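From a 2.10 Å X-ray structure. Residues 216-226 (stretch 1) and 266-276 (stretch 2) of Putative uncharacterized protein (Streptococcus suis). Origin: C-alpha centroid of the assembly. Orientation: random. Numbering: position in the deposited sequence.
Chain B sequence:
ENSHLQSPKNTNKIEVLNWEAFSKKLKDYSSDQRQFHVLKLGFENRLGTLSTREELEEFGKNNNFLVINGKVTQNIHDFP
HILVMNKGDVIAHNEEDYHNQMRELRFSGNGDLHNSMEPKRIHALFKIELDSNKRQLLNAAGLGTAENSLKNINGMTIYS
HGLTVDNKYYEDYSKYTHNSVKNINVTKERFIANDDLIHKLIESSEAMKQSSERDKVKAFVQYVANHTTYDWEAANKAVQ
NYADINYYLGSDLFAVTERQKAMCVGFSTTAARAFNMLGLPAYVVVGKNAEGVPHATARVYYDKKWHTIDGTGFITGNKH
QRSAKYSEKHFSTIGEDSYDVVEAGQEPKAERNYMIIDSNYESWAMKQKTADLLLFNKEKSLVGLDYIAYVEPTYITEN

Stretch 1 216-226: KVKAFVQYVAN
Stretch 2 (266-276) GFSTTAARAFN

The most distinctive feature of this contact is the ring of Phe-220, which enters a pocket on the facing helix lined by Thr-270, Ala-271, Ala-274 and Phe-275 and receives a methyl group over one face, displaced toward CZ. The CB of Ala-274 lies 3.8 Å from the ring centroid of Phe-220, 27° off the ring normal, the geometry of a CH-pi contact; the closest atoms of this pair, Phe-220 CZ and Ala-274 CB, are 3.4 Å apart. The ring also lies close to the opposing backbone: Phe-220 CE2 is 3.8 Å from Ala-271 CA.

Both stretches are helical throughout their interiors and belong to helices that extend beyond them. Phi and psi stay near -60° and -47°, with Asn-226 departing to -88° and -5°. Backbone hydrogen bonds from N of residue i+4 to O of residue i confirm the helices, among them Val-224 N to Phe-220 O at 3.0 Å and Ala-274 N to Thr-270 O at 2.9 Å. The N-to-C directions differ by 144°, so the helices run roughly antiparallel but clearly splayed, and their axes approach to 10.9 Å. The register follows from the nearest CA pairs: Val-217 CA to Phe-275 CA, 7.4 Å; Val-221 CA to Ala-271 CA, 7.1 Å; Val-224 CA to Phe-267 CA, 7.9 Å. Ascending one helix thus means descending the other.

Phe-220 points its CA-to-CB bond toward the second helix, with chi1 t (-176°) and chi2 77°. Phe-275 starts sideways, but chi1 m (-68°) and chi2 -27° bring the end of its side chain nearer. The two rings meet obliquely, with centroids 5.8 Å apart and planes at 70°; their closest atoms are Phe-220 CD2 and Phe-275 CE1, 3.9 Å apart.

Two valines also pack against Phe-275. Val-217, chi1 t (174°), places CG2 over one face of that ring, although its shortest contact is from CG1 to Phe-275 CZ, 3.8 Å. One turn later Val-221, chi1 t (167°), brings CG2 to the ring edge, 3.7 Å from Phe-275 CZ. These branched side chains offer methyl groups that fit against the aromatic carbons through dispersion and the exclusion of water.

Toward the other end, Phe-267 repeats the sideways start, its chi1 m (-82°) and chi2 -98° carrying the ring nearer to the first helix. Val-224, whose CA-to-CB bond points toward the second helix, with chi1 t (166°), sets CG1 3.8 Å from Phe-267 CD1. Ala-225 contributes backbone instead: its CA lies at the ring edge, 4.0 Å from Phe-267 CE1.

No hydrogen bond crosses the contact, and the close side-chain pairs are apolar. The CA-to-CB bond of Thr-270 points toward the first helix, with chi1 m (-62°), yet its CG2 methyl is what approaches Phe-220 CZ, at 4.4 Å. The association, burying 377 Å² summed over both sides, therefore rests on shape fit and hydrophobic packing.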

ATOM      1  N   LYS B 216       0.454 -32.911  23.795  1.00 37.02           N
ATOM      2  CA  LYS B 216       1.346 -31.993  23.084  1.00 37.12           C
ATOM      3  C   LYS B 216       0.514 -30.913  22.425  1.00 36.51           C
ATOM      4  O   LYS B 216       0.761 -29.714  22.630  1.00 36.15           O
ATOM      5  CB  LYS B 216       2.196 -32.734  22.051  1.00 39.06           C
ATOM      6  CG  LYS B 216       3.026 -33.876  22.648  1.00 44.43           C
ATOM      7  CD  LYS B 216       4.079 -34.404  21.674  1.00 41.00           C
ATOM      8  CE  LYS B 216       4.662 -35.726  22.154  1.00 49.98           C
ATOM      9  NZ  LYS B 216       5.641 -36.266  21.165  1.00 56.57           N
ATOM     10  N   VAL B 217      -0.490 -31.342  21.654  1.00 36.96           N
ATOM     11  CA  VAL B 217      -1.418 -30.404  21.010  1.00 36.44           C
ATOM     12  C   VAL B 217      -2.037 -29.444  22.026  1.00 38.37           C
ATOM     13  O   VAL B 217      -1.980 -28.211  21.862  1.00 31.43           O
ATOM     14  CB  VAL B 217      -2.562 -31.139  20.268  1.00 36.22           C
ATOM     15  CG1 VAL B 217      -3.578 -30.139  19.753  1.00 37.16           C
ATOM     16  CG2 VAL B 217      -2.021 -31.963  19.115  1.00 35.07           C
ATOM     17  N   LYS B 218      -2.617 -30.022  23.076  1.00 34.70           N
ATOM     18  CA  LYS B 218      -3.287 -29.258  24.126  1.00 40.33           C
ATOM     19  C   LYS B 218      -2.349 -28.172  24.656  1.00 32.69           C
ATOM     20  O   LYS B 218      -2.687 -26.980  24.677  1.00 31.69           O
ATOM     21  CB  LYS B 218      -3.741 -30.202  25.255  1.00 34.38           C
ATOM     22  CG  LYS B 218      -4.759 -29.637  26.226  1.00 51.12           C
ATOM     23  CD  LYS B 218      -4.903 -30.543  27.469  1.00 58.74           C
ATOM     24  CE  LYS B 218      -5.321 -31.975  27.120  1.00 64.83           C
ATOM     25  NZ  LYS B 218      -6.778 -32.103  26.803  1.00 72.98           N
ATOM     26  N   ALA B 219      -1.147 -28.593  25.031  1.00 35.34           N
ATOM     27  CA  ALA B 219      -0.149 -27.692  25.592  1.00 35.97           C
ATOM     28  C   ALA B 219       0.219 -26.549  24.640  1.00 32.02           C
ATOM     29  O   ALA B 219       0.247 -25.376  25.044  1.00 35.01           O
ATOM     30  CB  ALA B 219       1.094 -28.476  25.966  1.00 34.57           C
ATOM     31  N   PHE B 220       0.511 -26.874  23.381  1.00 31.70           N
ATOM     32  CA  PHE B 220       0.914 -25.812  22.452  1.00 30.53           C
ATOM     33  C   PHE B 220      -0.226 -24.808  22.183  1.00 29.35           C
ATOM     34  O   PHE B 220      -0.040 -23.586  22.255  1.00 30.16           O
ATOM     35  CB  PHE B 220       1.411 -26.388  21.130  1.00 30.52           C
ATOM     36  CG  PHE B 220       1.912 -25.335  20.192  1.00 35.74           C
ATOM     37  CD1 PHE B 220       3.160 -24.767  20.380  1.00 29.47           C
ATOM     38  CD2 PHE B 220       1.118 -24.878  19.152  1.00 31.52           C
ATOM     39  CE1 PHE B 220       3.617 -23.779  19.528  1.00 33.22           C
ATOM     40  CE2 PHE B 220       1.559 -23.891  18.305  1.00 27.55           C
ATOM     41  CZ  PHE B 220       2.804 -23.334  18.490  1.00 31.44           C
ATOM     42  N   VAL B 221      -1.395 -25.350  21.863  1.00 35.39           N
ATOM     43  CA  VAL B 221      -2.590 -24.573  21.577  1.00 31.11           C
ATOM     44  C   VAL B 221      -2.905 -23.613  22.721  1.00 31.49           C
ATOM     45  O   VAL B 221      -3.121 -22.413  22.500  1.00 27.20           O
ATOM     46  CB  VAL B 221      -3.794 -25.504  21.329  1.00 37.26           C
ATOM     47  CG1 VAL B 221      -5.098 -24.728  21.355  1.00 47.83           C
ATOM     48  CG2 VAL B 221      -3.633 -26.218  20.016  1.00 37.56           C
ATOM     49  N   GLN B 222      -2.895 -24.140  23.945  1.00 33.70           N
ATOM     50  CA  GLN B 222      -3.217 -23.327  25.111  1.00 33.31           C
ATOM     51  C   GLN B 222      -2.161 -22.255  25.338  1.00 30.47           C
ATOM     52  O   GLN B 222      -2.486 -21.100  25.651  1.00 32.10           O
ATOM     53  CB  GLN B 222      -3.365 -24.197  26.363  1.00 35.42           C
ATOM     54  CG  GLN B 222      -4.150 -23.513  27.480  1.00 47.70           C
ATOM     55  CD  GLN B 222      -5.619 -23.250  27.113  1.00 53.61           C
ATOM     56  OE1 GLN B 222      -6.005 -22.113  26.814  1.00 54.30           O
ATOM     57  NE2 GLN B 222      -6.442 -24.299  27.156  1.00 53.33           N
ATOM     58  N   TYR B 223      -0.894 -22.618  25.171  1.00 32.48           N
ATOM     59  CA  TYR B 223       0.158 -21.613  25.335  1.00 35.22           C
ATOM     60  C   TYR B 223       0.022 -20.433  24.366  1.00 27.41           C
ATOM     61  O   TYR B 223       0.076 -19.248  24.764  1.00 36.31           O
ATOM     62  CB  TYR B 223       1.538 -22.229  25.149  1.00 35.71           C
ATOM     63  CG  TYR B 223       2.630 -21.207  25.370  1.00 31.32           C
ATOM     64  CD1 TYR B 223       3.167 -20.484  24.310  1.00 28.26           C
ATOM     65  CD2 TYR B 223       3.102 -20.950  26.646  1.00 35.65           C
ATOM     66  CE1 TYR B 223       4.138 -19.541  24.515  1.00 38.89           C
ATOM     67  CE2 TYR B 223       4.082 -20.022  26.860  1.00 38.88           C
ATOM     68  CZ  TYR B 223       4.594 -19.318  25.794  1.00 41.01           C
ATOM     69  OH  TYR B 223       5.572 -18.389  26.016  1.00 49.30           O
ATOM     70  N   VAL B 224      -0.118 -20.755  23.085  1.00 33.05           N
ATOM     71  CA  VAL B 224      -0.220 -19.700  22.085  1.00 26.98           C
ATOM     72  C   VAL B 224      -1.443 -18.844  22.373  1.00 30.16           C
ATOM     73  O   VAL B 224      -1.349 -17.621  22.364  1.00 26.97           O
ATOM     74  CB  VAL B 224      -0.298 -20.256  20.671  1.00 25.48           C
ATOM     75  CG1 VAL B 224      -0.741 -19.156  19.675  1.00 24.29           C
ATOM     76  CG2 VAL B 224       1.044 -20.823  20.286  1.00 26.51           C
ATOM     77  N   ALA B 225      -2.575 -19.483  22.676  1.00 36.18           N
ATOM     78  CA  ALA B 225      -3.788 -18.737  23.033  1.00 36.00           C
ATOM     79  C   ALA B 225      -3.569 -17.822  24.236  1.00 32.90           C
ATOM     80  O   ALA B 225      -4.217 -16.782  24.352  1.00 25.90           O
ATOM     81  CB  ALA B 225      -4.943 -19.699  23.317  1.00 43.62           C
ATOM     82  N   ASN B 226      -2.665 -18.217  25.136  1.00 31.82           N
ATOM     83  CA  ASN B 226      -2.371 -17.416  26.329  1.00 26.12           C
ATOM     84  C   ASN B 226      -1.282 -16.362  26.159  1.00 29.44           C
ATOM     85  O   ASN B 226      -1.030 -15.588  27.084  1.00 30.70           O
ATOM     86  CB  ASN B 226      -1.994 -18.334  27.504  1.00 27.86           C
ATOM     87  CG  ASN B 226      -3.219 -18.961  28.167  1.00 35.66           C
ATOM     88  OD1 ASN B 226      -4.348 -18.499  27.968  1.00 32.44           O
ATOM     89  ND2 ASN B 226      -3.004 -20.027  28.938  1.00 29.22           N
ATOM     90  N   GLY B 266      -4.051 -16.882  11.207  1.00 20.36           N
ATOM     91  CA  GLY B 266      -2.735 -16.787  11.821  1.00 20.50           C
ATOM     92  C   GLY B 266      -2.478 -17.865  12.858  1.00 21.32           C
ATOM     93  O   GLY B 266      -1.529 -18.645  12.744  1.00 21.90           O
ATOM     94  N   PHE B 267      -3.331 -17.912  13.880  1.00 21.45           N
ATOM     95  CA  PHE B 267      -3.273 -18.992  14.868  1.00 22.31           C
ATOM     96  C   PHE B 267      -3.147 -20.380  14.239  1.00 23.05           C
ATOM     97  O   PHE B 267      -2.304 -21.168  14.640  1.00 25.48           O
ATOM     98  CB  PHE B 267      -4.516 -18.973  15.744  1.00 22.39           C
ATOM     99  CG  PHE B 267      -4.470 -17.980  16.867  1.00 26.52           C
ATOM    100  CD1 PHE B 267      -4.125 -18.388  18.149  1.00 22.77           C
ATOM    101  CD2 PHE B 267      -4.825 -16.653  16.655  1.00 21.26           C
ATOM    102  CE1 PHE B 267      -4.115 -17.485  19.198  1.00 22.60           C
ATOM    103  CE2 PHE B 267      -4.819 -15.736  17.700  1.00 23.82           C
ATOM    104  CZ  PHE B 267      -4.469 -16.150  18.975  1.00 21.73           C
ATOM    105  N   SER B 268      -3.992 -20.677  13.258  1.00 23.72           N
ATOM    106  CA  SER B 268      -4.039 -22.008  12.651  1.00 24.49           C
ATOM    107  C   SER B 268      -2.787 -22.310  11.821  1.00 30.06           C
ATOM    108  O   SER B 268      -2.330 -23.458  11.764  1.00 24.78           O
ATOM    109  CB  SER B 268      -5.289 -22.164  11.774  1.00 25.19           C
ATOM    110  OG  SER B 268      -6.487 -21.939  12.520  1.00 25.78           O
ATOM    111  N   THR B 269      -2.231 -21.291  11.173  1.00 23.24           N
ATOM    112  CA  THR B 269      -1.027 -21.491  10.357  1.00 23.47           C
ATOM    113  C   THR B 269       0.210 -21.729  11.227  1.00 23.97           C
ATOM    114  O   THR B 269       1.017 -22.626  10.957  1.00 24.73           O
ATOM    115  CB  THR B 269      -0.773 -20.294   9.436  1.00 22.64           C
ATOM    116  OG1 THR B 269      -1.916 -20.095   8.587  1.00 22.29           O
ATOM    117  CG2 THR B 269       0.484 -20.513   8.605  1.00 22.96           C
ATOM    118  N   THR B 270       0.342 -20.939  12.287  1.00 25.55           N
ATOM    119  CA  THR B 270       1.432 -21.152  13.230  1.00 27.24           C
ATOM    120  C   THR B 270       1.295 -22.522  13.904  1.00 28.41           C
ATOM    121  O   THR B 270       2.283 -23.231  14.095  1.00 33.44           O
ATOM    122  CB  THR B 270       1.461 -20.052  14.298  1.00 29.53           C
ATOM    123  OG1 THR B 270       1.693 -18.800  13.658  1.00 26.17           O
ATOM    124  CG2 THR B 270       2.582 -20.307  15.326  1.00 28.62           C
ATOM    125  N   ALA B 271       0.067 -22.893  14.246  1.00 25.29           N
ATOM    126  CA  ALA B 271      -0.162 -24.184  14.881  1.00 28.84           C
ATOM    127  C   ALA B 271       0.155 -25.336  13.931  1.00 28.65           C
ATOM    128  O   ALA B 271       0.766 -26.313  14.333  1.00 29.04           O
ATOM    129  CB  ALA B 271      -1.596 -24.293  15.391  1.00 26.23           C
ATOM    130  N   ALA B 272      -0.260 -25.224  12.672  1.00 29.57           N
ATOM    131  CA  ALA B 272      -0.034 -26.305  11.719  1.00 27.30           C
ATOM    132  C   ALA B 272       1.458 -26.488  11.524  1.00 35.02           C
ATOM    133  O   ALA B 272       1.958 -27.630  11.543  1.00 30.23           O
ATOM    134  CB  ALA B 272      -0.720 -26.030  10.394  1.00 30.14           C
ATOM    135  N   ARG B 273       2.169 -25.366  11.361  1.00 27.07           N
ATOM    136  CA  ARG B 273       3.624 -25.427  11.207  1.00 34.64           C
ATOM    137  C   ARG B 273       4.251 -26.109  12.422  1.00 34.81           C
ATOM    138  O   ARG B 273       5.021 -27.059  12.272  1.00 34.41           O
ATOM    139  CB  ARG B 273       4.227 -24.034  11.014  1.00 35.64           C
ATOM    140  CG  ARG B 273       5.707 -24.044  10.682  1.00 40.15           C
ATOM    141  CD  ARG B 273       5.967 -24.489   9.245  1.00 38.56           C
ATOM    142  NE  ARG B 273       7.387 -24.419   8.908  1.00 27.80           N
ATOM    143  CZ  ARG B 273       7.933 -25.044   7.873  1.00 28.38           C
ATOM    144  NH1 ARG B 273       7.176 -25.777   7.067  1.00 32.23           N
ATOM    145  NH2 ARG B 273       9.232 -24.947   7.644  1.00 28.82           N
ATOM    146  N   ALA B 274       3.900 -25.637  13.616  1.00 28.23           N
ATOM    147  CA  ALA B 274       4.401 -26.226  14.866  1.00 29.14           C
ATOM    148  C   ALA B 274       4.115 -27.731  15.016  1.00 36.30           C
ATOM    149  O   ALA B 274       4.959 -28.484  15.492  1.00 35.28           O
ATOM    150  CB  ALA B 274       3.820 -25.483  16.039  1.00 32.49           C
ATOM    151  N   PHE B 275       2.920 -28.163  14.627  1.00 30.16           N
ATOM    152  CA  PHE B 275       2.533 -29.560  14.758  1.00 36.01           C
ATOM    153  C   PHE B 275       3.307 -30.455  13.797  1.00 42.30           C
ATOM    154  O   PHE B 275       3.619 -31.602  14.120  1.00 41.55           O
ATOM    155  CB  PHE B 275       1.032 -29.724  14.521  1.00 30.87           C
ATOM    156  CG  PHE B 275       0.179 -29.108  15.600  1.00 40.20           C
ATOM    157  CD1 PHE B 275       0.667 -28.970  16.892  1.00 43.81           C
ATOM    158  CD2 PHE B 275      -1.104 -28.667  15.324  1.00 29.67           C
ATOM    159  CE1 PHE B 275      -0.119 -28.407  17.895  1.00 40.75           C
ATOM    160  CE2 PHE B 275      -1.898 -28.097  16.323  1.00 33.07           C
ATOM    161  CZ  PHE B 275      -1.400 -27.967  17.606  1.00 33.26           C
ATOM    162  N   ASN B 276       3.592 -29.936  12.606  1.00 38.80           N
ATOM    163  CA  ASN B 276       4.381 -30.694  11.647  1.00 32.79           C
ATOM    164  C   ASN B 276       5.793 -30.858  12.195  1.00 40.43           C
ATOM    165  O   ASN B 276       6.372 -31.938  12.092  1.00 47.27           O
ATOM    166  CB  ASN B 276       4.388 -30.029  10.269  1.00 31.39           C
ATOM    167  CG  ASN B 276       3.117 -30.302   9.484  1.00 35.69           C
ATOM    168  OD1 ASN B 276       2.550 -31.386   9.569  1.00 31.89           O
ATOM    169  ND2 ASN B 276       2.650 -29.306   8.731  1.00 30.07           N
TER